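Endonuclease IV (Thermus thermophilus, PDB 3AAM) cleaves phosphodiester bonds at apurinic or apyrimidinic sites in DNA during base excision repair, and has a 3'-5' exonuclease activity as well. Local coordinates at residues R3-L8 against L28-F34; A25-T29 against L260-R264; H218-L222 against L247-R251. All blocks are in the same frame, centred on the assembly; numbering follows the deposited sequence.

Interaction 1: residues R3-L8 against L28-F34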
loop_
_atom_site.group_PDB
_atom_site.type_symbol
_atom_site.label_atom_id
_atom_site.label_comp_id
_atom_site.label_asym_id
_atom_site.label_seq_id
_atom_site.Cartn_x
_atom_site.Cartn_y
_atom_site.Cartn_z
ATOM N N ARG A 3 -3.153 4.945 12.711
ATOM C CA ARG A 3 -3.640 3.571 12.651
ATOM C C ARG A 3 -2.554 2.666 12.080
ATOM O O ARG A 3 -1.719 3.107 11.282
ATOM C CB ARG A 3 -4.914 3.507 11.806
ATOM C CG ARG A 3 -6.113 4.160 12.495
ATOM C CD ARG A 3 -7.332 4.245 11.593
ATOM N NE ARG A 3 -8.505 4.725 12.320
ATOM C CZ ARG A 3 -9.254 3.971 13.121
ATOM N NH1 ARG A 3 -8.965 2.687 13.301
ATOM N NH2 ARG A 3 -10.291 4.508 13.756
ATOM N N TYR A 4 -2.562 1.399 12.491
ATOM C CA TYR A 4 -1.545 0.460 12.043
ATOM C C TYR A 4 -2.104 -0.933 11.789
ATOM O O TYR A 4 -3.077 -1.359 12.413
ATOM C CB TYR A 4 -0.433 0.381 13.096
ATOM C CG TYR A 4 -0.922 -0.144 14.425
ATOM C CD1 TYR A 4 -0.866 -1.507 14.721
ATOM C CD2 TYR A 4 -1.511 0.709 15.357
ATOM C CE1 TYR A 4 -1.392 -2.007 15.911
ATOM C CE2 TYR A 4 -2.040 0.220 16.551
ATOM C CZ TYR A 4 -1.977 -1.140 16.819
ATOM O OH TYR A 4 -2.516 -1.628 17.990
ATOM N N GLY A 5 -1.465 -1.652 10.876
ATOM C CA GLY A 5 -1.920 -2.992 10.569
ATOM C C GLY A 5 -0.960 -3.764 9.694
ATOM O O GLY A 5 0.128 -3.285 9.354
ATOM N N PHE A 6 -1.383 -4.968 9.327
ATOM C CA PHE A 6 -0.595 -5.867 8.489
ATOM C C PHE A 6 -1.391 -6.219 7.249
ATOM O O PHE A 6 -2.545 -5.816 7.086
ATOM C CB PHE A 6 -0.327 -7.202 9.192
ATOM C CG PHE A 6 0.353 -7.092 10.520
ATOM C CD1 PHE A 6 1.469 -6.282 10.689
ATOM C CD2 PHE A 6 -0.086 -7.867 11.592
ATOM C CE1 PHE A 6 2.145 -6.248 11.905
ATOM C CE2 PHE A 6 0.581 -7.842 12.811
ATOM C CZ PHE A 6 1.696 -7.036 12.971
ATOM N N HIS A 7 -0.755 -6.997 6.383
ATOM C CA HIS A 7 -1.418 -7.503 5.201
ATOM C C HIS A 7 -1.935 -8.859 5.661
ATOM O O HIS A 7 -1.154 -9.718 6.093
ATOM C CB HIS A 7 -0.442 -7.677 4.041
ATOM C CG HIS A 7 -1.120 -8.033 2.759
ATOM N ND1 HIS A 7 -1.726 -9.254 2.553
ATOM C CD2 HIS A 7 -1.347 -7.306 1.640
ATOM C CE1 HIS A 7 -2.295 -9.262 1.362
ATOM N NE2 HIS A 7 -2.080 -8.093 0.786
ATOM N N LEU A 8 -3.250 -9.036 5.591
ATOM C CA LEU A 8 -3.903 -10.263 6.035
ATOM C C LEU A 8 -4.358 -11.139 4.874
ATOM O O LEU A 8 -4.652 -10.641 3.786
ATOM C CB LEU A 8 -5.111 -9.907 6.907
ATOM C CG LEU A 8 -4.848 -8.922 8.053
ATOM C CD1 LEU A 8 -6.167 -8.560 8.727
ATOM C CD2 LEU A 8 -3.875 -9.534 9.049
ATOM N N LEU A 28 -5.614 -4.898 15.509
ATOM C CA LEU A 28 -5.106 -3.937 14.528
ATOM C C LEU A 28 -6.092 -2.783 14.391
ATOM O O LEU A 28 -7.268 -2.924 14.726
ATOM C CB LEU A 28 -4.953 -4.592 13.152
ATOM C CG LEU A 28 -4.154 -5.885 13.035
ATOM C CD1 LEU A 28 -4.073 -6.287 11.572
ATOM C CD2 LEU A 28 -2.761 -5.689 13.606
ATOM N N THR A 29 -5.619 -1.639 13.903
ATOM C CA THR A 29 -6.517 -0.508 13.708
ATOM C C THR A 29 -6.621 -0.134 12.233
ATOM O O THR A 29 -7.150 0.918 11.871
ATOM C CB THR A 29 -6.108 0.715 14.565
ATOM O OG1 THR A 29 -4.723 1.016 14.375
ATOM C CG2 THR A 29 -6.355 0.417 16.045
ATOM N N ALA A 30 -6.131 -1.038 11.391
ATOM C CA ALA A 30 -6.169 -0.898 9.941
ATOM C C ALA A 30 -5.657 -2.209 9.369
ATOM O O ALA A 30 -4.967 -2.957 10.060
ATOM C CB ALA A 30 -5.277 0.255 9.490
ATOM N N PHE A 31 -6.007 -2.507 8.121
ATOM C CA PHE A 31 -5.518 -3.731 7.498
ATOM C C PHE A 31 -5.517 -3.659 5.978
ATOM O O PHE A 31 -6.131 -2.775 5.377
ATOM C CB PHE A 31 -6.302 -4.964 7.992
ATOM C CG PHE A 31 -7.713 -5.053 7.482
ATOM C CD1 PHE A 31 -8.006 -5.745 6.308
ATOM C CD2 PHE A 31 -8.756 -4.461 8.184
ATOM C CE1 PHE A 31 -9.323 -5.844 5.843
ATOM C CE2 PHE A 31 -10.069 -4.555 7.728
ATOM C CZ PHE A 31 -10.354 -5.247 6.557
ATOM N N GLN A 32 -4.799 -4.592 5.371
ATOM C CA GLN A 32 -4.664 -4.659 3.925
ATOM C C GLN A 32 -4.846 -6.097 3.465
ATOM O O GLN A 32 -4.469 -7.026 4.167
ATOM C CB GLN A 32 -3.275 -4.145 3.534
ATOM C CG GLN A 32 -2.936 -4.241 2.061
ATOM C CD GLN A 32 -1.606 -3.589 1.743
ATOM O OE1 GLN A 32 -1.507 -2.365 1.665
ATOM N NE2 GLN A 32 -0.571 -4.406 1.580
ATOM N N ILE A 33 -5.426 -6.262 2.281
ATOM C CA ILE A 33 -5.656 -7.575 1.694
ATOM C C ILE A 33 -5.493 -7.487 0.183
ATOM O O ILE A 33 -5.368 -6.395 -0.375
ATOM C CB ILE A 33 -7.095 -8.066 1.944
ATOM C CG1 ILE A 33 -8.092 -7.029 1.412
ATOM C CG2 ILE A 33 -7.330 -8.317 3.429
ATOM C CD1 ILE A 33 -9.538 -7.519 1.377
ATOM N N PHE A 34 -5.474 -8.646 -0.467
ATOM C CA PHE A 34 -5.414 -8.709 -1.923
ATOM C C PHE A 34 -6.873 -8.949 -2.294
ATOM O O PHE A 34 -7.676 -9.298 -1.426
ATOM C CB PHE A 34 -4.587 -9.903 -2.411
ATOM C CG PHE A 34 -3.104 -9.749 -2.228
ATOM C CD1 PHE A 34 -2.427 -8.660 -2.764
ATOM C CD2 PHE A 34 -2.375 -10.723 -1.549
ATOM C CE1 PHE A 34 -1.043 -8.541 -2.630
ATOM C CE2 PHE A 34 -0.988 -10.615 -1.409
ATOM C CZ PHE A 34 -0.324 -9.521 -1.950
HETATM O O HOH W 1 -4.771 -10.950 1.117
#

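Interaction 2: residues A25-T29 against L260-R264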
loop_
_atom_site.group_PDB
_atom_site.type_symbol
_atom_site.label_atom_id
_atom_site.label_comp_id
_atom_site.label_asym_id
_atom_site.label_seq_id
_atom_site.Cartn_x
_atom_site.Cartn_y
_atom_site.Cartn_z
ATOM N N ALA A 25 -9.147 -9.657 16.020
ATOM C CA ALA A 25 -8.504 -10.573 16.956
ATOM C C ALA A 25 -7.097 -10.116 17.336
ATOM O O ALA A 25 -6.686 -10.230 18.496
ATOM C CB ALA A 25 -8.462 -11.976 16.357
ATOM N N LEU A 26 -6.359 -9.597 16.357
ATOM C CA LEU A 26 -5.001 -9.123 16.601
ATOM C C LEU A 26 -4.977 -7.752 17.263
ATOM O O LEU A 26 -3.969 -7.361 17.849
ATOM C CB LEU A 26 -4.225 -9.048 15.286
ATOM C CG LEU A 26 -3.821 -10.364 14.628
ATOM C CD1 LEU A 26 -3.217 -10.086 13.257
ATOM C CD2 LEU A 26 -2.823 -11.087 15.528
ATOM N N GLY A 27 -6.082 -7.022 17.161
ATOM C CA GLY A 27 -6.137 -5.695 17.743
ATOM C C GLY A 27 -5.567 -4.638 16.810
ATOM O O GLY A 27 -5.081 -3.604 17.262
ATOM N N LEU A 28 -5.614 -4.898 15.509
ATOM C CA LEU A 28 -5.106 -3.937 14.528
ATOM C C LEU A 28 -6.092 -2.783 14.391
ATOM O O LEU A 28 -7.268 -2.924 14.726
ATOM C CB LEU A 28 -4.953 -4.592 13.152
ATOM C CG LEU A 28 -4.154 -5.885 13.035
ATOM C CD1 LEU A 28 -4.073 -6.287 11.572
ATOM C CD2 LEU A 28 -2.761 -5.689 13.606
ATOM N N THR A 29 -5.619 -1.639 13.903
ATOM C CA THR A 29 -6.517 -0.508 13.708
ATOM C C THR A 29 -6.621 -0.134 12.233
ATOM O O THR A 29 -7.150 0.918 11.871
ATOM C CB THR A 29 -6.108 0.715 14.565
ATOM O OG1 THR A 29 -4.723 1.016 14.375
ATOM C CG2 THR A 29 -6.355 0.417 16.045
ATOM N N LEU A 260 3.749 -6.033 16.477
ATOM C CA LEU A 260 2.715 -5.352 17.246
ATOM C C LEU A 260 3.301 -4.701 18.497
ATOM O O LEU A 260 2.897 -3.604 18.884
ATOM C CB LEU A 260 1.595 -6.326 17.626
ATOM C CG LEU A 260 0.724 -6.776 16.450
ATOM C CD1 LEU A 260 -0.259 -7.838 16.905
ATOM C CD2 LEU A 260 -0.012 -5.573 15.871
ATOM N N ARG A 261 4.260 -5.368 19.128
ATOM C CA ARG A 261 4.883 -4.806 20.317
ATOM C C ARG A 261 5.640 -3.525 19.963
ATOM O O ARG A 261 5.634 -2.567 20.731
ATOM C CB ARG A 261 5.800 -5.847 20.972
ATOM C CG ARG A 261 5.024 -6.848 21.841
ATOM C CD ARG A 261 5.796 -8.139 22.057
ATOM N NE ARG A 261 7.117 -7.898 22.630
ATOM C CZ ARG A 261 7.366 -7.746 23.927
ATOM N NH1 ARG A 261 6.384 -7.810 24.815
ATOM N NH2 ARG A 261 8.607 -7.524 24.336
ATOM N N VAL A 262 6.267 -3.492 18.792
ATOM C CA VAL A 262 6.986 -2.288 18.384
ATOM C C VAL A 262 5.998 -1.167 18.011
ATOM O O VAL A 262 6.159 -0.029 18.441
ATOM C CB VAL A 262 7.941 -2.588 17.209
ATOM C CG1 VAL A 262 8.646 -1.306 16.771
ATOM C CG2 VAL A 262 8.975 -3.626 17.646
ATOM N N PHE A 263 4.970 -1.490 17.228
ATOM C CA PHE A 263 3.968 -0.497 16.837
ATOM C C PHE A 263 3.352 0.137 18.073
ATOM O O PHE A 263 3.228 1.350 18.170
ATOM C CB PHE A 263 2.824 -1.139 16.036
ATOM C CG PHE A 263 2.984 -1.059 14.544
ATOM C CD1 PHE A 263 3.224 0.157 13.914
ATOM C CD2 PHE A 263 2.831 -2.202 13.763
ATOM C CE1 PHE A 263 3.305 0.230 12.517
ATOM C CE2 PHE A 263 2.910 -2.142 12.368
ATOM C CZ PHE A 263 3.145 -0.928 11.746
ATOM N N ARG A 264 2.962 -0.706 19.021
ATOM C CA ARG A 264 2.323 -0.229 20.232
ATOM C C ARG A 264 3.243 0.559 21.149
ATOM O O ARG A 264 2.802 1.503 21.803
ATOM C CB ARG A 264 1.667 -1.411 20.949
ATOM C CG ARG A 264 0.412 -1.841 20.207
ATOM C CD ARG A 264 -0.013 -3.273 20.456
ATOM N NE ARG A 264 -1.188 -3.567 19.639
ATOM C CZ ARG A 264 -1.748 -4.764 19.516
ATOM N NH1 ARG A 264 -1.245 -5.812 20.159
ATOM N NH2 ARG A 264 -2.824 -4.905 18.751
HETATM O O HOH W 2 -2.572 -8.379 19.912
#

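Interaction 3: residues H218-L222 against L247-R251. With MN (manganese (II) ion), chain B.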
loop_
_atom_site.group_PDB
_atom_site.type_symbol
_atom_site.label_atom_id
_atom_site.label_comp_id
_atom_site.label_asym_id
_atom_site.label_seq_id
_atom_site.Cartn_x
_atom_site.Cartn_y
_atom_site.Cartn_z
ATOM N N HIS A 218 13.708 -5.154 -0.486
ATOM C CA HIS A 218 13.587 -6.317 0.387
ATOM C C HIS A 218 13.095 -5.829 1.753
ATOM O O HIS A 218 13.872 -5.306 2.552
ATOM C CB HIS A 218 14.964 -6.982 0.497
ATOM C CG HIS A 218 14.950 -8.326 1.156
ATOM N ND1 HIS A 218 16.067 -9.133 1.209
ATOM C CD2 HIS A 218 13.964 -9.002 1.792
ATOM C CE1 HIS A 218 15.770 -10.250 1.850
ATOM N NE2 HIS A 218 14.500 -10.196 2.214
ATOM N N HIS A 219 11.804 -6.003 2.014
ATOM C CA HIS A 219 11.207 -5.554 3.272
ATOM C C HIS A 219 11.753 -6.297 4.485
ATOM O O HIS A 219 12.143 -7.459 4.392
ATOM C CB HIS A 219 9.688 -5.747 3.265
ATOM C CG HIS A 219 8.991 -5.159 2.078
ATOM N ND1 HIS A 219 7.639 -5.327 1.863
ATOM C CD2 HIS A 219 9.449 -4.430 1.033
ATOM C CE1 HIS A 219 7.296 -4.730 0.736
ATOM N NE2 HIS A 219 8.376 -4.179 0.213
ATOM N N ALA A 220 11.764 -5.606 5.620
ATOM C CA ALA A 220 12.209 -6.175 6.882
ATOM C C ALA A 220 11.235 -5.733 7.969
ATOM O O ALA A 220 10.630 -4.661 7.869
ATOM C CB ALA A 220 13.616 -5.693 7.218
ATOM N N HIS A 221 11.079 -6.568 8.993
ATOM C CA HIS A 221 10.195 -6.266 10.117
ATOM C C HIS A 221 10.677 -4.999 10.818
ATOM O O HIS A 221 11.813 -4.559 10.620
ATOM C CB HIS A 221 10.204 -7.413 11.134
ATOM C CG HIS A 221 9.712 -8.718 10.592
ATOM N ND1 HIS A 221 8.452 -8.878 10.057
ATOM C CD2 HIS A 221 10.306 -9.934 10.524
ATOM C CE1 HIS A 221 8.289 -10.135 9.684
ATOM N NE2 HIS A 221 9.401 -10.797 9.955
ATOM N N LEU A 222 9.816 -4.416 11.644
ATOM C CA LEU A 222 10.187 -3.214 12.377
ATOM C C LEU A 222 11.409 -3.502 13.247
ATOM O O LEU A 222 11.501 -4.554 13.881
ATOM C CB LEU A 222 9.015 -2.743 13.240
ATOM C CG LEU A 222 7.737 -2.449 12.448
ATOM C CD1 LEU A 222 6.629 -2.052 13.408
ATOM C CD2 LEU A 222 7.990 -1.347 11.429
ATOM N N LEU A 247 2.338 -2.561 7.467
ATOM C CA LEU A 247 3.626 -3.241 7.380
ATOM C C LEU A 247 3.394 -4.439 6.464
ATOM O O LEU A 247 2.361 -5.105 6.566
ATOM C CB LEU A 247 4.077 -3.719 8.766
ATOM C CG LEU A 247 5.409 -4.471 8.810
ATOM C CD1 LEU A 247 6.554 -3.571 8.348
ATOM C CD2 LEU A 247 5.659 -4.955 10.231
ATOM N N GLU A 248 4.338 -4.693 5.561
ATOM C CA GLU A 248 4.224 -5.800 4.611
ATOM C C GLU A 248 5.420 -6.736 4.758
ATOM O O GLU A 248 6.373 -6.663 3.988
ATOM C CB GLU A 248 4.175 -5.257 3.181
ATOM C CG GLU A 248 3.119 -4.185 2.938
ATOM C CD GLU A 248 3.169 -3.647 1.522
ATOM O OE1 GLU A 248 4.277 -3.286 1.064
ATOM O OE2 GLU A 248 2.110 -3.580 0.869
ATOM N N THR A 249 5.368 -7.609 5.757
ATOM C CA THR A 249 6.456 -8.543 6.009
ATOM C C THR A 249 5.887 -9.916 6.356
ATOM O O THR A 249 4.683 -10.064 6.522
ATOM C CB THR A 249 7.332 -8.038 7.162
ATOM O OG1 THR A 249 6.518 -7.864 8.328
ATOM C CG2 THR A 249 7.979 -6.715 6.793
ATOM N N PRO A 250 6.748 -10.941 6.458
ATOM C CA PRO A 250 6.280 -12.292 6.786
ATOM C C PRO A 250 5.349 -12.335 7.999
ATOM O O PRO A 250 5.591 -11.668 9.008
ATOM C CB PRO A 250 7.580 -13.053 7.000
ATOM C CG PRO A 250 8.484 -12.411 5.986
ATOM C CD PRO A 250 8.200 -10.939 6.203
ATOM N N ARG A 251 4.300 -13.145 7.889
ATOM C CA ARG A 251 3.293 -13.267 8.936
ATOM C C ARG A 251 3.434 -14.527 9.782
ATOM O O ARG A 251 3.933 -15.547 9.318
ATOM C CB ARG A 251 1.907 -13.254 8.298
ATOM C CG ARG A 251 1.592 -11.992 7.494
ATOM C CD ARG A 251 1.383 -10.808 8.423
ATOM N NE ARG A 251 0.578 -11.213 9.569
ATOM C CZ ARG A 251 -0.659 -11.690 9.484
ATOM N NH1 ARG A 251 -1.258 -11.806 8.305
ATOM N NH2 ARG A 251 -1.280 -12.112 10.578
HETATM MN MN MN B . 8.517 -3.657 -2.013
HETATM O O HOH W 3 8.579 -6.139 -2.388
#

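Interaction 1: residues R3-L8 against L28-F34
R3-L8 and L28-F34 run in roughly the same direction, their end-to-end lines 48° apart, and their backbones form a bridge at H7 and Q32, where F6 O accepts from Q32 N and L8 N donates to Q32 O. With helix 15-26 between them, strands 3-6 and 31-34 make the first beta-alpha-beta unit of the TIM barrel. Before the bridge the regular pairing gives way to bonds through T29. Its N donates to Y4 O, while its hydroxyl, placed between the backbone N and the carbonyl carbon, takes the amide of Y4, OG1 to N 2.9 Å. Threonine suits this place because its short side chain can stand in for a backbone carbonyl. R3 uses an in-plane N-H, sending NH1 to a lone pair of T29 O at 2.9 Å. G5 must be small: its CA lies 3.1 Å from A30 O in a CA-H...O contact, and a CB here would collide with that oxygen. Among the apolar side chains, L28 CD2 touches the F6 ring and L8 CD1 meets F31 CB at 3.7 Å. At the far end CG of H7 stands opposite the backbone N (chi1 -173°), which turns the imidazole edge onto the face of F34, the planes 51° apart, while I33 CA lies over an imidazole face. One water joins L8 O to F34 N, extending the pairing past the bridge. F6 N, by contrast, is buried without a polar partner, and the apolar L28 CD1 sits 3.7 Å from it.

Interaction 2: residues A25-T29 against L260-R264
The guanidinium of R264 is approached from two directions: L260 CD2 lies over the centre of one face, 4.0 Å above the plane, while at the edge the carbonyls of L26 and G27 and a water lie near the plane. NH2 carries both protein bonds. The one to L26 O is 2.9 Å long and fairly straight at 160°, and it meets a lone pair in the carbonyl plane; the one to G27 O, 3.0 Å, is bent and weak. The water donates to L26 O and accepts from NH1, so L26 O is gripped twice. The arginine chain is extended from CG to NE, and this length carries the charge across to the C-terminal end of helix 15-26, where the last carbonyls and the helix dipole would probably favour a positive group. G27, with positive phi, is the C-prime residue of the Schellman motif that ends this helix; glycine tolerates that backbone shape, and a CB here would also strike NH2. A leucine in place of R264 is likely to cost L26 O its direct donor, G27 O its weak one, and Y4 OH its bond to NE. Beside the polar group, L28 CD2 and L260 CD2 meet at 3.6 Å, the two side chains crossing at about a right angle, and L26 CD2 comes near L260 CD1 more loosely. The contact thus joins the first helix of the chain, at its C-terminal end, to the last, helix 253-267, and L260 reaches on to Y4 and F6 of strand 3-6.

Interaction 3: residues H218-L222 against L247-R251
H219 is held at both ring nitrogens: ND1 donates to E248 O at 2.8 Å, and NE2 binds the manganese ion at 2.3 Å. The carbonyl lies only 4° out of the imidazole plane and the bond is fairly straight at 159°, so the second-shell E248 backbone fixes the rotation of the ring and presents NE2 to the metal. D217 and H172 bind the same ion, as does a water 2.5 Å from it. The E248 carboxylate is turned nearly parallel to the imidazole, the planes 10° apart, and its OE2 accepts from Q32 NE2. The place is typical of a TIM barrel: strand 244-247 has just ended, and the following loop carries active-site groups at the C-terminal mouth of the barrel. Further along, H221 ND1 and T249 OG1 are 2.8 Å apart in a hydrogen bond whose donor could be either. A threonine fits because its hydroxyl can serve either way, while its CG2 packs on the backbone of A220, 3.5 Å from A220 O. The H221 ring turns its CE1 edge to P250 O, 3.2 Å away. Deeper in, L222 CG rests on L247 CD2, and L222 O takes the indole N-H of W258.

Y4 couples interactions 1 and 2: its OH lies 2.9 Å from R264 NE, probably a hydrogen bond, and the two contacts share L28 and T29, with centres about 10 Å apart. F6 adds to this, its CZ 3.6 Å from L260 CG. Interactions 1 and 3 are joined in the barrel wall, G5 O and L247 N being 3.0 Å apart, and also by Q32 NE2, 2.9 Å from E248 OE2. Q32 thus leads from the first strands to the residue whose backbone orients H219, though its own side chain is about 10 Å from the manganese ion. Interaction 2 stays on the outer side, away from the metal, and touches interaction 3 through F263 and V262 against L222.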